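Local coordinates for MHC class I-like protein MILL2 (Mus musculus, PDB 6A97) that binds heparan sulfate proteoglycans on the surface of fibroblasts and belongs to the MHC class I family, at residues T200-T208 and L219-Y227; L93-K104 and W131-F140. All coordinates share one frame; numbering follows the deposited sequence.

Overall arrangement
The two contacts sit in different domains of a class I-like chain, on opposite sides of its centre. Interaction 2 (93-104 with 131-140) lies in the alpha-1/alpha-2 platform, where the end of the alpha-1 helical arm packs onto the eight-stranded sheet. Interaction 1 (200-208 with 219-227) pairs the first two strands of the immunoglobulin-like alpha-3 domain. The centres of interactions 1 and 2 are about 40 Å apart and the nearest atoms of interactions 1 and 2 about 24 Å, so they do not touch. They also hold by different means: interaction 1 through a ladder of backbone hydrogen bonds, interaction 2 through side chains, chiefly apolar, with a lysine over a tyrosine ring.

Interaction 1 (T200-T208 and L219-Y227); sequences TGPPMVTVT and LTCRAFNLY
M204, T206 and T208 pair with F224, R222 and T220 through a ladder of six backbone hydrogen bonds, which makes strands 204-208 and 219-226 an antiparallel hairpin. The shortest rung, F224 N to M204 O, is 2.8 Å. Between these pairs, V205 faces A223 and V207 faces C221 in non-hydrogen-bonded positions. Past the ladder, the N225 side chain adds one more link: its ND2 donates an almost straight bond to P202 O (3.1 Å, 176°), the acceptor lying in the amide plane of N225 while the donor stands above the carbonyl plane of P202.

Side-chain packing divides between the two faces. On one, V205 CG1 swings anti to its backbone N (chi1 174°) and touches C221 SG at 3.6 Å; C221 forms the disulfide with C278 characteristic of the immunoglobulin fold. On the other, M204 CG rests on F224 CB at 3.7 Å, with its sulfur in an oblique Met-aromatic contact. T206 OG1 meets the edge of that ring at CE1 (3.6 Å), and F224 CZ lies over the centre of the R222 guanidinium, whose NH2 hydrogen-bonds to Q261 OE1.

One water joins T206 OG1 to T220 O (2.8 Å each). The chemistry implies two unlike faces: an apolar one carrying V205, V207, A223 and C221, packed on L280 and W235 of the other sheet, and a mixed one where M204, T206, R222 and F224 meet another protein chain.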
ATOM      1  N   THR A 200      -3.021  22.585   0.072  1.00 82.34           N
ATOM      2  CA  THR A 200      -2.910  21.263   0.671  1.00 80.54           C
ATOM      3  C   THR A 200      -4.046  20.359   0.192  1.00 85.26           C
ATOM      4  O   THR A 200      -4.155  20.060  -1.000  1.00 85.31           O
ATOM      5  CB  THR A 200      -2.903  21.349   2.219  1.00 87.48           C
ATOM      6  OG1 THR A 200      -4.245  21.352   2.719  1.00 95.76           O
ATOM      7  CG2 THR A 200      -2.189  22.615   2.681  1.00 81.97           C
ATOM      8  N   GLY A 201      -4.878  19.908   1.125  1.00 82.22           N
ATOM      9  CA  GLY A 201      -6.010  19.067   0.795  1.00 75.67           C
ATOM     10  C   GLY A 201      -5.741  17.600   1.063  1.00 73.53           C
ATOM     11  O   GLY A 201      -4.588  17.181   1.161  1.00 80.60           O
ATOM     12  N   PRO A 202      -6.813  16.808   1.198  1.00 65.92           N
ATOM     13  CA  PRO A 202      -6.699  15.368   1.433  1.00 62.01           C
ATOM     14  C   PRO A 202      -6.513  14.591   0.131  1.00 55.01           C
ATOM     15  O   PRO A 202      -6.846  15.104  -0.935  1.00 52.95           O
ATOM     16  CB  PRO A 202      -8.037  15.026   2.085  1.00 55.91           C
ATOM     17  CG  PRO A 202      -8.990  15.974   1.430  1.00 66.79           C
ATOM     18  CD  PRO A 202      -8.218  17.254   1.198  1.00 66.12           C
ATOM     19  N   PRO A 203      -5.988  13.360   0.218  1.00 47.38           N
ATOM     20  CA  PRO A 203      -5.966  12.479  -0.954  1.00 40.59           C
ATOM     21  C   PRO A 203      -7.382  12.163  -1.417  1.00 44.14           C
ATOM     22  O   PRO A 203      -8.323  12.315  -0.640  1.00 49.46           O
ATOM     23  CB  PRO A 203      -5.271  11.210  -0.442  1.00 47.55           C
ATOM     24  CG  PRO A 203      -4.617  11.599   0.845  1.00 54.96           C
ATOM     25  CD  PRO A 203      -5.450  12.700   1.419  1.00 50.57           C
ATOM     26  N   MET A 204      -7.534  11.732  -2.662  1.00 47.97           N
ATOM     27  CA  MET A 204      -8.832  11.296  -3.146  1.00 54.64           C
ATOM     28  C   MET A 204      -8.689  10.022  -3.970  1.00 56.98           C
ATOM     29  O   MET A 204      -7.625   9.741  -4.519  1.00 51.44           O
ATOM     30  CB  MET A 204      -9.503  12.391  -3.976  1.00 54.40           C
ATOM     31  CG  MET A 204      -8.885  12.605  -5.339  1.00 59.28           C
ATOM     32  SD  MET A 204      -9.863  13.720  -6.362  1.00105.82           S
ATOM     33  CE  MET A 204     -11.292  12.696  -6.704  1.00 73.25           C
ATOM     34  N   VAL A 205      -9.768   9.254  -4.051  1.00 55.79           N
ATOM     35  CA  VAL A 205      -9.765   8.005  -4.795  1.00 46.74           C
ATOM     36  C   VAL A 205     -10.904   7.990  -5.801  1.00 44.84           C
ATOM     37  O   VAL A 205     -12.006   8.437  -5.495  1.00 42.17           O
ATOM     38  CB  VAL A 205      -9.896   6.790  -3.854  1.00 49.02           C
ATOM     39  CG1 VAL A 205     -10.047   5.500  -4.648  1.00 49.77           C
ATOM     40  CG2 VAL A 205      -8.701   6.710  -2.927  1.00 45.09           C
ATOM     41  N   THR A 206     -10.629   7.504  -7.006  1.00 43.23           N
ATOM     42  CA  THR A 206     -11.683   7.250  -7.977  1.00 43.88           C
ATOM     43  C   THR A 206     -11.659   5.784  -8.402  1.00 49.97           C
ATOM     44  O   THR A 206     -10.609   5.140  -8.392  1.00 45.07           O
ATOM     45  CB  THR A 206     -11.545   8.132  -9.231  1.00 51.53           C
ATOM     46  OG1 THR A 206     -10.355   7.765  -9.941  1.00 43.93           O
ATOM     47  CG2 THR A 206     -11.494   9.611  -8.856  1.00 52.50           C
ATOM     48  N   VAL A 207     -12.821   5.265  -8.777  1.00 45.61           N
ATOM     49  CA  VAL A 207     -12.915   3.921  -9.328  1.00 43.45           C
ATOM     50  C   VAL A 207     -13.639   3.979 -10.662  1.00 46.44           C
ATOM     51  O   VAL A 207     -14.748   4.502 -10.745  1.00 52.05           O
ATOM     52  CB  VAL A 207     -13.662   2.963  -8.381  1.00 47.41           C
ATOM     53  CG1 VAL A 207     -13.897   1.619  -9.057  1.00 51.42           C
ATOM     54  CG2 VAL A 207     -12.896   2.795  -7.076  1.00 42.64           C
ATOM     55  N   THR A 208     -13.010   3.454 -11.707  1.00 50.16           N
ATOM     56  CA  THR A 208     -13.652   3.393 -13.013  1.00 53.75           C
ATOM     57  C   THR A 208     -13.778   1.951 -13.485  1.00 54.10           C
ATOM     58  O   THR A 208     -13.004   1.083 -13.076  1.00 51.27           O
ATOM     59  CB  THR A 208     -12.879   4.205 -14.069  1.00 62.27           C
ATOM     60  OG1 THR A 208     -11.564   3.658 -14.227  1.00 69.53           O
ATOM     61  CG2 THR A 208     -12.776   5.664 -13.650  1.00 61.12           C
ATOM     62  N   LEU A 219     -11.587  -3.156 -13.482  1.00 49.79           N
ATOM     63  CA  LEU A 219     -11.799  -2.157 -12.443  1.00 43.26           C
ATOM     64  C   LEU A 219     -10.498  -1.423 -12.183  1.00 47.19           C
ATOM     65  O   LEU A 219      -9.483  -2.047 -11.883  1.00 41.07           O
ATOM     66  CB  LEU A 219     -12.302  -2.802 -11.149  1.00 41.19           C
ATOM     67  CG  LEU A 219     -13.606  -3.599 -11.229  1.00 43.70           C
ATOM     68  CD1 LEU A 219     -13.908  -4.281  -9.894  1.00 42.76           C
ATOM     69  CD2 LEU A 219     -14.753  -2.703 -11.638  1.00 54.82           C
ATOM     70  N   THR A 220     -10.516  -0.102 -12.299  1.00 46.23           N
ATOM     71  CA  THR A 220      -9.303   0.667 -12.066  1.00 40.47           C
ATOM     72  C   THR A 220      -9.479   1.640 -10.912  1.00 42.03           C
ATOM     73  O   THR A 220     -10.383   2.477 -10.915  1.00 46.26           O
ATOM     74  CB  THR A 220      -8.875   1.438 -13.318  1.00 44.22           C
ATOM     75  OG1 THR A 220      -8.648   0.509 -14.384  1.00 51.09           O
ATOM     76  CG2 THR A 220      -7.598   2.230 -13.050  1.00 40.72           C
ATOM     77  N   CYS A 221      -8.609   1.510  -9.922  1.00 40.42           N
ATOM     78  CA  CYS A 221      -8.603   2.409  -8.786  1.00 41.68           C
ATOM     79  C   CYS A 221      -7.446   3.396  -8.902  1.00 41.95           C
ATOM     80  O   CYS A 221      -6.299   2.987  -9.070  1.00 40.19           O
ATOM     81  CB  CYS A 221      -8.497   1.619  -7.485  1.00 41.69           C
ATOM     82  SG  CYS A 221      -8.413   2.643  -6.020  1.00 52.79           S
ATOM     83  N   ARG A 222      -7.751   4.689  -8.823  1.00 40.20           N
ATOM     84  CA  ARG A 222      -6.715   5.719  -8.862  1.00 41.89           C
ATOM     85  C   ARG A 222      -6.757   6.592  -7.619  1.00 40.01           C
ATOM     86  O   ARG A 222      -7.826   7.012  -7.181  1.00 42.54           O
ATOM     87  CB  ARG A 222      -6.861   6.598 -10.103  1.00 38.79           C
ATOM     88  CG  ARG A 222      -6.673   5.860 -11.419  1.00 39.17           C
ATOM     89  CD  ARG A 222      -6.915   6.796 -12.597  1.00 38.91           C
ATOM     90  NE  ARG A 222      -5.842   7.782 -12.723  1.00 40.50           N
ATOM     91  CZ  ARG A 222      -5.809   8.749 -13.636  1.00 47.28           C
ATOM     92  NH1 ARG A 222      -6.800   8.878 -14.513  1.00 48.31           N
ATOM     93  NH2 ARG A 222      -4.784   9.590 -13.669  1.00 37.74           N
ATOM     94  N   ALA A 223      -5.585   6.861  -7.053  1.00 38.28           N
ATOM     95  CA  ALA A 223      -5.473   7.776  -5.927  1.00 37.80           C
ATOM     96  C   ALA A 223      -4.776   9.048  -6.386  1.00 44.68           C
ATOM     97  O   ALA A 223      -3.716   8.980  -6.994  1.00 43.09           O
ATOM     98  CB  ALA A 223      -4.712   7.128  -4.779  1.00 37.49           C
ATOM     99  N   PHE A 224      -5.379  10.201  -6.107  1.00 48.02           N
ATOM    100  CA  PHE A 224      -4.820  11.490  -6.502  1.00 43.93           C
ATOM    101  C   PHE A 224      -4.422  12.319  -5.291  1.00 47.98           C
ATOM    102  O   PHE A 224      -4.851  12.045  -4.167  1.00 43.27           O
ATOM    103  CB  PHE A 224      -5.822  12.294  -7.338  1.00 47.34           C
ATOM    104  CG  PHE A 224      -6.210  11.642  -8.631  1.00 44.17           C
ATOM    105  CD1 PHE A 224      -7.242  10.720  -8.673  1.00 41.39           C
ATOM    106  CD2 PHE A 224      -5.557  11.965  -9.811  1.00 46.12           C
ATOM    107  CE1 PHE A 224      -7.613  10.124  -9.864  1.00 46.28           C
ATOM    108  CE2 PHE A 224      -5.919  11.369 -11.008  1.00 45.62           C
ATOM    109  CZ  PHE A 224      -6.950  10.449 -11.033  1.00 47.16           C
ATOM    110  N   ASN A 225      -3.612  13.341  -5.541  1.00 48.40           N
ATOM    111  CA  ASN A 225      -3.321  14.375  -4.557  1.00 41.84           C
ATOM    112  C   ASN A 225      -2.586  13.833  -3.350  1.00 44.58           C
ATOM    113  O   ASN A 225      -2.872  14.215  -2.217  1.00 50.96           O
ATOM    114  CB  ASN A 225      -4.612  15.066  -4.107  1.00 51.82           C
ATOM    115  CG  ASN A 225      -4.392  16.514  -3.716  1.00 64.80           C
ATOM    116  OD1 ASN A 225      -3.656  17.239  -4.383  1.00 64.96           O
ATOM    117  ND2 ASN A 225      -5.031  16.943  -2.632  1.00 69.00           N
ATOM    118  N   LEU A 226      -1.648  12.926  -3.598  1.00 43.74           N
ATOM    119  CA  LEU A 226      -0.783  12.421  -2.545  1.00 47.89           C
ATOM    120  C   LEU A 226       0.336  13.433  -2.321  1.00 54.39           C
ATOM    121  O   LEU A 226       0.992  13.851  -3.273  1.00 47.47           O
ATOM    122  CB  LEU A 226      -0.223  11.044  -2.919  1.00 41.96           C
ATOM    123  CG  LEU A 226      -1.296  10.044  -3.361  1.00 51.27           C
ATOM    124  CD1 LEU A 226      -0.680   8.741  -3.832  1.00 49.38           C
ATOM    125  CD2 LEU A 226      -2.298   9.801  -2.237  1.00 49.85           C
ATOM    126  N   TYR A 227       0.544  13.831  -1.068  1.00 59.37           N
ATOM    127  CA  TYR A 227       1.513  14.879  -0.748  1.00 60.37           C
ATOM    128  C   TYR A 227       2.945  14.350  -0.723  1.00 60.24           C
ATOM    129  O   TYR A 227       3.896  15.106  -0.921  1.00 64.83           O
ATOM    130  CB  TYR A 227       1.172  15.527   0.595  1.00 63.85           C
TER
HETATM  131  O   HOH W   1     -10.127   5.292 -11.228  1.00 43.88           O
HETATM  132  O   HOH W   2     -10.936   0.438 -15.752  1.00 64.32           O

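Interaction 2 (L93-K104 and W131-F140); sequences LRGMMAEVINQK and WHLGYDGQNF
The six-membered edge of W131 abuts M96 and M97 side by side, M96 SD at CH2 (3.7 Å) and M97 CG at CZ2 (4.0 Å); both sulfurs make Met-aromatic contacts at the ring edge. Both thioethers bend at chi3 (-81° in M96, -73° in M97), and the M96 methyl, too, meets the indole edge in plane. M97 SD touches L133 CD2 at 3.7 Å, the two side chains sliding past each other in opposite directions, and L93 CD2 closes on W131 CH2 from an oblique direction. This close cluster of L93, M97, W131 and L133 is buried.

Packing is thinner around V100, whose CG1 stands 4.1 Å from the edge of F140 at CE2 and whose CG2 is 4.4 Å from L133 CD1. Beyond it packing is close again but partly exposed: K104 bends at chi2 (-54°) and lays its chain across Y135, CD touching CE1 and CZ at 3.5 Å. On the same face CE sits over the ring centre in a CH-pi contact, and NZ follows, 3.9 Å from the centroid, as a cation-pi partner. K104 CE also touches F140 CZ at 3.7 Å.

Helices 75-96 and 98-104 thus ride on strands 127-135 and 138-144 of the platform sheet. W131 with W150, and F140 with W164 of helix 158-167, make T-shaped pairs, so the opposing alpha-2 helix joins this core.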
ATOM      1  N   LEU A  93      32.200  19.641  -6.143  1.00 38.71           N
ATOM      2  CA  LEU A  93      31.959  18.310  -6.692  1.00 37.60           C
ATOM      3  C   LEU A  93      32.848  18.058  -7.904  1.00 43.44           C
ATOM      4  O   LEU A  93      33.443  16.984  -8.032  1.00 45.68           O
ATOM      5  CB  LEU A  93      30.485  18.133  -7.059  1.00 38.23           C
ATOM      6  CG  LEU A  93      29.545  18.133  -5.853  1.00 45.90           C
ATOM      7  CD1 LEU A  93      28.098  17.920  -6.275  1.00 49.33           C
ATOM      8  CD2 LEU A  93      29.980  17.072  -4.854  1.00 51.17           C
ATOM      9  N   ARG A  94      32.947  19.053  -8.781  1.00 41.94           N
ATOM     10  CA  ARG A  94      33.832  18.956  -9.936  1.00 46.64           C
ATOM     11  C   ARG A  94      35.274  18.703  -9.513  1.00 55.95           C
ATOM     12  O   ARG A  94      35.945  17.827 -10.060  1.00 56.11           O
ATOM     13  CB  ARG A  94      33.764  20.227 -10.781  1.00 44.69           C
ATOM     14  CG  ARG A  94      34.828  20.300 -11.866  1.00 41.16           C
ATOM     15  CD  ARG A  94      34.775  21.640 -12.594  1.00 48.48           C
ATOM     16  NE  ARG A  94      33.432  21.917 -13.102  1.00 51.59           N
ATOM     17  CZ  ARG A  94      32.939  21.390 -14.217  1.00 50.62           C
ATOM     18  NH1 ARG A  94      33.682  20.561 -14.943  1.00 52.88           N
ATOM     19  NH2 ARG A  94      31.704  21.687 -14.608  1.00 46.57           N
ATOM     20  N   GLY A  95      35.743  19.472  -8.535  1.00 48.71           N
ATOM     21  CA  GLY A  95      37.106  19.338  -8.053  1.00 44.87           C
ATOM     22  C   GLY A  95      37.388  17.950  -7.498  1.00 44.90           C
ATOM     23  O   GLY A  95      38.380  17.314  -7.856  1.00 43.86           O
ATOM     24  N   MET A  96      36.503  17.473  -6.632  1.00 44.62           N
ATOM     25  CA  MET A  96      36.683  16.166  -6.012  1.00 50.81           C
ATOM     26  C   MET A  96      36.675  15.029  -7.031  1.00 53.09           C
ATOM     27  O   MET A  96      37.397  14.043  -6.878  1.00 53.54           O
ATOM     28  CB  MET A  96      35.604  15.927  -4.957  1.00 42.22           C
ATOM     29  CG  MET A  96      35.928  16.562  -3.621  1.00 43.64           C
ATOM     30  SD  MET A  96      34.730  16.153  -2.345  1.00 52.19           S
ATOM     31  CE  MET A  96      33.423  17.322  -2.715  1.00 42.76           C
ATOM     32  N   MET A  97      35.868  15.179  -8.077  1.00 46.99           N
ATOM     33  CA  MET A  97      35.689  14.115  -9.062  1.00 44.24           C
ATOM     34  C   MET A  97      36.509  14.338 -10.325  1.00 45.54           C
ATOM     35  O   MET A  97      36.329  13.631 -11.320  1.00 43.84           O
ATOM     36  CB  MET A  97      34.205  13.976  -9.416  1.00 43.24           C
ATOM     37  CG  MET A  97      33.406  13.219  -8.359  1.00 49.35           C
ATOM     38  SD  MET A  97      31.697  12.896  -8.821  1.00 76.17           S
ATOM     39  CE  MET A  97      30.992  14.532  -8.652  1.00 61.81           C
ATOM     40  N   ALA A  98      37.414  15.309 -10.271  1.00 40.95           N
ATOM     41  CA  ALA A  98      38.198  15.713 -11.434  1.00 40.33           C
ATOM     42  C   ALA A  98      39.022  14.567 -12.021  1.00 42.17           C
ATOM     43  O   ALA A  98      39.082  14.399 -13.239  1.00 49.75           O
ATOM     44  CB  ALA A  98      39.118  16.884 -11.068  1.00 42.73           C
ATOM     45  N   GLU A  99      39.658  13.781 -11.159  1.00 45.43           N
ATOM     46  CA  GLU A  99      40.546  12.732 -11.642  1.00 52.49           C
ATOM     47  C   GLU A  99      39.759  11.566 -12.235  1.00 53.91           C
ATOM     48  O   GLU A  99      40.167  10.991 -13.242  1.00 51.85           O
ATOM     49  CB  GLU A  99      41.470  12.248 -10.523  1.00 57.47           C
ATOM     50  CG  GLU A  99      42.913  12.046 -10.975  1.00 76.83           C
ATOM     51  CD  GLU A  99      43.673  13.357 -11.154  1.00 86.27           C
ATOM     52  OE1 GLU A  99      43.063  14.441 -11.016  1.00 88.57           O
ATOM     53  OE2 GLU A  99      44.886  13.303 -11.447  1.00 94.21           O
ATOM     54  N   VAL A 100      38.622  11.230 -11.631  1.00 50.19           N
ATOM     55  CA  VAL A 100      37.752  10.205 -12.205  1.00 48.99           C
ATOM     56  C   VAL A 100      37.261  10.657 -13.578  1.00 44.62           C
ATOM     57  O   VAL A 100      37.277   9.889 -14.542  1.00 45.38           O
ATOM     58  CB  VAL A 100      36.547   9.888 -11.296  1.00 47.29           C
ATOM     59  CG1 VAL A 100      35.509   9.069 -12.051  1.00 45.18           C
ATOM     60  CG2 VAL A 100      37.009   9.143 -10.046  1.00 42.54           C
ATOM     61  N   ILE A 101      36.846  11.917 -13.667  1.00 37.22           N
ATOM     62  CA  ILE A 101      36.397  12.481 -14.935  1.00 38.58           C
ATOM     63  C   ILE A 101      37.500  12.451 -15.998  1.00 46.86           C
ATOM     64  O   ILE A 101      37.253  12.074 -17.146  1.00 53.55           O
ATOM     65  CB  ILE A 101      35.898  13.931 -14.753  1.00 44.19           C
ATOM     66  CG1 ILE A 101      34.561  13.940 -14.005  1.00 48.84           C
ATOM     67  CG2 ILE A 101      35.753  14.621 -16.098  1.00 39.40           C
ATOM     68  CD1 ILE A 101      34.053  15.325 -13.669  1.00 50.57           C
ATOM     69  N   ASN A 102      38.712  12.847 -15.619  1.00 47.56           N
ATOM     70  CA  ASN A 102      39.839  12.832 -16.552  1.00 47.59           C
ATOM     71  C   ASN A 102      40.131  11.431 -17.094  1.00 52.31           C
ATOM     72  O   ASN A 102      40.352  11.251 -18.289  1.00 57.59           O
ATOM     73  CB  ASN A 102      41.087  13.403 -15.885  1.00 50.85           C
ATOM     74  CG  ASN A 102      41.061  14.919 -15.811  1.00 59.49           C
ATOM     75  OD1 ASN A 102      40.570  15.584 -16.723  1.00 60.06           O
ATOM     76  ND2 ASN A 102      41.585  15.472 -14.722  1.00 57.38           N
ATOM     77  N   GLN A 103      40.111  10.436 -16.212  1.00 48.77           N
ATOM     78  CA  GLN A 103      40.431   9.062 -16.596  1.00 59.26           C
ATOM     79  C   GLN A 103      39.344   8.446 -17.468  1.00 58.86           C
ATOM     80  O   GLN A 103      39.652   7.749 -18.429  1.00 63.12           O
ATOM     81  CB  GLN A 103      40.663   8.192 -15.352  1.00 58.11           C
ATOM     82  CG  GLN A 103      41.867   8.602 -14.511  1.00 61.71           C
ATOM     83  CD  GLN A 103      43.179   8.574 -15.296  1.00 75.23           C
ATOM     84  OE1 GLN A 103      43.441   7.647 -16.072  1.00 72.45           O
ATOM     85  NE2 GLN A 103      44.004   9.603 -15.103  1.00 70.56           N
ATOM     86  N   LYS A 104      38.082   8.717 -17.147  1.00 53.82           N
ATOM     87  CA  LYS A 104      36.976   8.205 -17.950  1.00 55.03           C
ATOM     88  C   LYS A 104      36.851   8.941 -19.282  1.00 54.07           C
ATOM     89  O   LYS A 104      36.346   8.390 -20.264  1.00 55.97           O
ATOM     90  CB  LYS A 104      35.655   8.296 -17.179  1.00 51.28           C
ATOM     91  CG  LYS A 104      35.512   7.251 -16.077  1.00 54.66           C
ATOM     92  CD  LYS A 104      35.728   5.840 -16.625  1.00 48.28           C
ATOM     93  CE  LYS A 104      35.354   4.780 -15.596  1.00 57.20           C
ATOM     94  NZ  LYS A 104      35.776   3.412 -16.019  1.00 61.25           N
ATOM     95  N   TRP A 131      27.998   8.161  -0.705  1.00 35.08           N
ATOM     96  CA  TRP A 131      28.501   8.637  -1.991  1.00 32.49           C
ATOM     97  C   TRP A 131      28.766   7.458  -2.922  1.00 40.29           C
ATOM     98  O   TRP A 131      29.647   6.633  -2.665  1.00 37.02           O
ATOM     99  CB  TRP A 131      29.768   9.470  -1.795  1.00 37.00           C
ATOM    100  CG  TRP A 131      30.203  10.250  -3.002  1.00 42.40           C
ATOM    101  CD1 TRP A 131      30.021   9.915  -4.312  1.00 43.68           C
ATOM    102  CD2 TRP A 131      30.880  11.515  -3.003  1.00 42.09           C
ATOM    103  NE1 TRP A 131      30.550  10.886  -5.129  1.00 43.08           N
ATOM    104  CE2 TRP A 131      31.083  11.880  -4.350  1.00 41.21           C
ATOM    105  CE3 TRP A 131      31.337  12.372  -1.995  1.00 48.54           C
ATOM    106  CZ2 TRP A 131      31.727  13.064  -4.717  1.00 45.67           C
ATOM    107  CZ3 TRP A 131      31.976  13.548  -2.362  1.00 52.55           C
ATOM    108  CH2 TRP A 131      32.167  13.880  -3.709  1.00 43.51           C
ATOM    109  N   HIS A 132      27.992   7.384  -4.003  1.00 36.73           N
ATOM    110  CA  HIS A 132      28.150   6.326  -4.997  1.00 33.49           C
ATOM    111  C   HIS A 132      28.414   6.906  -6.378  1.00 37.02           C
ATOM    112  O   HIS A 132      27.880   7.957  -6.729  1.00 36.56           O
ATOM    113  CB  HIS A 132      26.902   5.441  -5.055  1.00 40.32           C
ATOM    114  CG  HIS A 132      26.429   4.962  -3.717  1.00 50.92           C
ATOM    115  ND1 HIS A 132      26.926   3.827  -3.111  1.00 52.47           N
ATOM    116  CD2 HIS A 132      25.496   5.461  -2.872  1.00 52.05           C
ATOM    117  CE1 HIS A 132      26.323   3.652  -1.949  1.00 53.65           C
ATOM    118  NE2 HIS A 132      25.452   4.631  -1.779  1.00 57.99           N
ATOM    119  N   LEU A 133      29.245   6.224  -7.159  1.00 34.23           N
ATOM    120  CA  LEU A 133      29.432   6.575  -8.560  1.00 37.23           C
ATOM    121  C   LEU A 133      28.884   5.463  -9.441  1.00 39.50           C
ATOM    122  O   LEU A 133      28.937   4.283  -9.081  1.00 36.77           O
ATOM    123  CB  LEU A 133      30.908   6.819  -8.883  1.00 40.70           C
ATOM    124  CG  LEU A 133      31.652   7.897  -8.096  1.00 50.63           C
ATOM    125  CD1 LEU A 133      33.116   7.907  -8.485  1.00 54.73           C
ATOM    126  CD2 LEU A 133      31.030   9.249  -8.361  1.00 49.44           C
ATOM    127  N   GLY A 134      28.362   5.844 -10.599  1.00 40.00           N
ATOM    128  CA  GLY A 134      27.847   4.887 -11.557  1.00 38.00           C
ATOM    129  C   GLY A 134      28.459   5.152 -12.913  1.00 42.55           C
ATOM    130  O   GLY A 134      28.661   6.306 -13.301  1.00 39.16           O
ATOM    131  N   TYR A 135      28.761   4.082 -13.637  1.00 37.25           N
ATOM    132  CA  TYR A 135      29.371   4.206 -14.954  1.00 35.47           C
ATOM    133  C   TYR A 135      28.628   3.317 -15.935  1.00 35.62           C
ATOM    134  O   TYR A 135      28.467   2.120 -15.692  1.00 39.80           O
ATOM    135  CB  TYR A 135      30.858   3.833 -14.909  1.00 37.50           C
ATOM    136  CG  TYR A 135      31.597   4.159 -16.186  1.00 45.86           C
ATOM    137  CD1 TYR A 135      31.774   5.479 -16.589  1.00 43.23           C
ATOM    138  CD2 TYR A 135      32.116   3.153 -16.992  1.00 48.28           C
ATOM    139  CE1 TYR A 135      32.448   5.786 -17.756  1.00 51.17           C
ATOM    140  CE2 TYR A 135      32.792   3.452 -18.160  1.00 51.18           C
ATOM    141  CZ  TYR A 135      32.955   4.768 -18.537  1.00 58.56           C
ATOM    142  OH  TYR A 135      33.630   5.067 -19.698  1.00 70.42           O
ATOM    143  N   ASP A 136      28.163   3.919 -17.027  1.00 41.40           N
ATOM    144  CA  ASP A 136      27.359   3.230 -18.031  1.00 47.30           C
ATOM    145  C   ASP A 136      26.194   2.462 -17.408  1.00 44.88           C
ATOM    146  O   ASP A 136      25.896   1.335 -17.805  1.00 42.98           O
ATOM    147  CB  ASP A 136      28.238   2.294 -18.866  1.00 51.90           C
ATOM    148  CG  ASP A 136      29.085   3.047 -19.875  1.00 56.16           C
ATOM    149  OD1 ASP A 136      28.702   4.182 -20.240  1.00 51.12           O
ATOM    150  OD2 ASP A 136      30.129   2.510 -20.303  1.00 56.80           O
ATOM    151  N   GLY A 137      25.545   3.081 -16.428  1.00 42.65           N
ATOM    152  CA  GLY A 137      24.335   2.532 -15.842  1.00 40.54           C
ATOM    153  C   GLY A 137      24.545   1.410 -14.841  1.00 45.31           C
ATOM    154  O   GLY A 137      23.582   0.777 -14.402  1.00 43.40           O
ATOM    155  N   GLN A 138      25.797   1.161 -14.471  1.00 39.52           N
ATOM    156  CA  GLN A 138      26.108   0.119 -13.489  1.00 41.18           C
ATOM    157  C   GLN A 138      26.837   0.711 -12.286  1.00 37.54           C
ATOM    158  O   GLN A 138      27.523   1.723 -12.416  1.00 38.50           O
ATOM    159  CB  GLN A 138      26.961  -0.983 -14.122  1.00 46.55           C
ATOM    160  CG  GLN A 138      26.316  -1.662 -15.320  1.00 50.57           C
ATOM    161  CD  GLN A 138      25.030  -2.390 -14.961  1.00 56.94           C
ATOM    162  OE1 GLN A 138      24.918  -2.998 -13.892  1.00 56.36           O
ATOM    163  NE2 GLN A 138      24.049  -2.328 -15.853  1.00 55.67           N
ATOM    164  N   ASN A 139      26.672   0.090 -11.119  1.00 36.63           N
ATOM    165  CA  ASN A 139      27.483   0.423  -9.950  1.00 43.85           C
ATOM    166  C   ASN A 139      28.956   0.479 -10.326  1.00 44.03           C
ATOM    167  O   ASN A 139      29.432  -0.340 -11.109  1.00 44.74           O
ATOM    168  CB  ASN A 139      27.277  -0.594  -8.822  1.00 42.58           C
ATOM    169  CG  ASN A 139      25.875  -0.565  -8.261  1.00 50.97           C
ATOM    170  OD1 ASN A 139      25.128   0.387  -8.478  1.00 40.66           O
ATOM    171  ND2 ASN A 139      25.512  -1.605  -7.524  1.00 51.12           N
ATOM    172  N   PHE A 140      29.664   1.454  -9.771  1.00 43.28           N
ATOM    173  CA  PHE A 140      31.054   1.714 -10.136  1.00 41.38           C
ATOM    174  C   PHE A 140      31.890   1.781  -8.863  1.00 45.41           C
ATOM    175  O   PHE A 140      32.664   0.871  -8.571  1.00 49.32           O
ATOM    176  CB  PHE A 140      31.155   3.015 -10.946  1.00 47.93           C
ATOM    177  CG  PHE A 140      32.565   3.440 -11.280  1.00 48.63           C
ATOM    178  CD1 PHE A 140      33.592   2.514 -11.390  1.00 45.74           C
ATOM    179  CD2 PHE A 140      32.858   4.782 -11.492  1.00 51.42           C
ATOM    180  CE1 PHE A 140      34.881   2.916 -11.697  1.00 49.90           C
ATOM    181  CE2 PHE A 140      34.147   5.190 -11.805  1.00 53.65           C
ATOM    182  CZ  PHE A 140      35.159   4.255 -11.905  1.00 53.70           C
TER